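Local structure of uncharacterized protein with ferredoxin-like fold (Deinococcus radiodurans, 3E8O) at residues A[21-26]-A[67-72]. The protein is of unknown function but probably acts as an oxidoreductase of the antibiotic biosynthesis monooxygenase family. Numbering follows the deposited sequence.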
# COMPACT_ATOMS: atom_id res chain seq x y z
N ILE A 21 -7.00 -2.89 -8.81
CA ILE A 21 -6.24 -2.49 -7.63
C ILE A 21 -7.16 -1.80 -6.67
O ILE A 21 -7.90 -0.91 -7.06
CB ILE A 21 -5.14 -1.52 -8.02
CG1 ILE A 21 -4.10 -2.21 -8.92
CG2 ILE A 21 -4.54 -0.88 -6.75
CD1 ILE A 21 -3.06 -1.22 -9.51
N SER A 22 -7.14 -2.25 -5.42
CA SER A 22 -7.90 -1.58 -4.33
C SER A 22 -6.93 -0.90 -3.37
O SER A 22 -5.89 -1.47 -3.01
CB SER A 22 -8.69 -2.62 -3.54
OG SER A 22 -9.67 -2.05 -2.68
N HIS A 23 -7.29 0.30 -2.93
CA HIS A 23 -6.53 1.08 -1.93
C HIS A 23 -7.47 1.49 -0.82
O HIS A 23 -8.50 2.13 -1.06
CB HIS A 23 -5.88 2.31 -2.59
CG HIS A 23 -5.19 3.22 -1.63
ND1 HIS A 23 -4.07 2.83 -0.93
CD2 HIS A 23 -5.51 4.46 -1.18
CE1 HIS A 23 -3.68 3.83 -0.15
NE2 HIS A 23 -4.54 4.83 -0.28
N GLY A 24 -7.14 1.04 0.38
CA GLY A 24 -7.96 1.34 1.55
C GLY A 24 -7.14 1.91 2.66
O GLY A 24 -5.97 1.57 2.86
N THR A 25 -7.78 2.83 3.38
CA THR A 25 -7.17 3.43 4.55
C THR A 25 -8.18 3.40 5.71
O THR A 25 -9.40 3.45 5.53
CB THR A 25 -6.71 4.84 4.29
OG1 THR A 25 -7.81 5.66 3.85
CG2 THR A 25 -5.59 4.85 3.21
N LEU A 26 -7.63 3.33 6.91
CA LEU A 26 -8.39 3.27 8.17
C LEU A 26 -7.45 3.55 9.33
O LEU A 26 -6.23 3.39 9.18
CB LEU A 26 -9.08 1.93 8.39
CG LEU A 26 -8.25 0.66 8.61
CD1 LEU A 26 -9.20 -0.46 9.13
CD2 LEU A 26 -7.43 0.23 7.37
N HIS A 67 -2.37 4.46 11.78
CA HIS A 67 -3.04 4.65 10.45
C HIS A 67 -2.54 3.53 9.55
O HIS A 67 -1.34 3.30 9.43
CB HIS A 67 -2.74 6.03 9.89
CG HIS A 67 -3.33 7.13 10.71
ND1 HIS A 67 -4.34 7.93 10.23
CD2 HIS A 67 -3.10 7.52 11.99
CE1 HIS A 67 -4.68 8.80 11.17
NE2 HIS A 67 -3.93 8.58 12.24
N PHE A 68 -3.50 2.86 8.93
CA PHE A 68 -3.26 1.62 8.20
C PHE A 68 -3.74 1.71 6.77
O PHE A 68 -4.60 2.53 6.41
CB PHE A 68 -3.96 0.44 8.91
CG PHE A 68 -3.53 0.28 10.36
CD1 PHE A 68 -2.36 -0.35 10.69
CD2 PHE A 68 -4.27 0.85 11.40
CE1 PHE A 68 -1.93 -0.44 11.97
CE2 PHE A 68 -3.84 0.76 12.69
CZ PHE A 68 -2.67 0.11 12.98
N LEU A 69 -3.13 0.85 5.97
CA LEU A 69 -3.40 0.71 4.55
C LEU A 69 -3.74 -0.74 4.23
O LEU A 69 -3.12 -1.67 4.77
CB LEU A 69 -2.16 1.17 3.74
CG LEU A 69 -2.15 1.23 2.21
CD1 LEU A 69 -3.15 2.25 1.66
CD2 LEU A 69 -0.72 1.56 1.68
N ILE A 70 -4.69 -0.91 3.33
CA ILE A 70 -5.08 -2.19 2.80
C ILE A 70 -4.86 -2.10 1.28
O ILE A 70 -5.51 -1.30 0.58
CB ILE A 70 -6.54 -2.59 3.10
CG1 ILE A 70 -6.91 -2.48 4.58
CG2 ILE A 70 -6.79 -3.99 2.58
CD1 ILE A 70 -8.35 -2.79 4.90
N THR A 71 -3.95 -2.92 0.77
CA THR A 71 -3.54 -2.95 -0.63
C THR A 71 -3.95 -4.27 -1.23
O THR A 71 -3.56 -5.32 -0.74
CB THR A 71 -2.04 -2.74 -0.73
OG1 THR A 71 -1.69 -1.52 -0.08
CG2 THR A 71 -1.53 -2.75 -2.18
N GLU A 72 -4.76 -4.22 -2.29
CA GLU A 72 -5.25 -5.47 -2.88
C GLU A 72 -5.15 -5.44 -4.39
O GLU A 72 -5.42 -4.43 -5.00
CB GLU A 72 -6.75 -5.73 -2.52
CG GLU A 72 -7.15 -5.37 -1.12
CD GLU A 72 -8.62 -5.46 -0.80
OE1 GLU A 72 -9.32 -6.30 -1.41
OE2 GLU A 72 -9.07 -4.71 0.11
O HOH W 1 -8.32 -2.09 -0.28
O HOH W 2 -2.28 0.65 -1.44
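Ser-22, Gly-24 and Leu-26 pair with Glu-72, Ile-70 and Phe-68 as the hydrogen-bonded sites of an antiparallel junction between the two central strands of a ferredoxin-like sheet, a worked example of how strand alternation sends alternate side chains to two faces. Each pair exchanges two backbone bonds. The straightest runs from Ser-22 N to Glu-72 O (2.8 Å, N-H...O 171°), whereas Ile-70 N stands above the carbonyl plane of Gly-24. Between these sites, Thr-25 CA adds a C-H...O contact to Phe-68 O at 3.3 Å.

Apolar packing gathers at the Leu-26 end of the face turned to helix 33-47. Leu-26 CG sits between its own N and carbonyl carbon (chi1 66°). Its CD2 branch touches Phe-68 CB at 3.8 Å and Ile-70 CG1 at 3.9 Å. Leu-36 of the helix touches both Leu-26 and Phe-68.

Polar contacts occupy the other end of that face. The CB atoms of Ser-22 and Glu-72 lie 3.8 Å apart, and a water joins their tips: it accepts from Ser-22 OG, which lies anti to the backbone N (chi1 -167°), and donates to Glu-72 OE2 (2.8 Å) and Ile-70 O. Trp-74 NE1 bonds the other carboxylate oxygen, OE1.

On the reverse face, a second water lies in the plane of the His-23 ring; its oxygen is 2.6 Å from Thr-71 OG1 and also bonds His-23 ND1. His-23 meets His-73 of the second subunit edge-to-face, while Leu-69 and Thr-71 also pack on that subunit.

The chemistry thus divides one strand pair between an intrachain core and a dimer interface, and the buried carboxylate of Glu-72 is gripped through both oxygens beside an unidentified molecule, probably from the crystallisation liquor, that may mark a pocket.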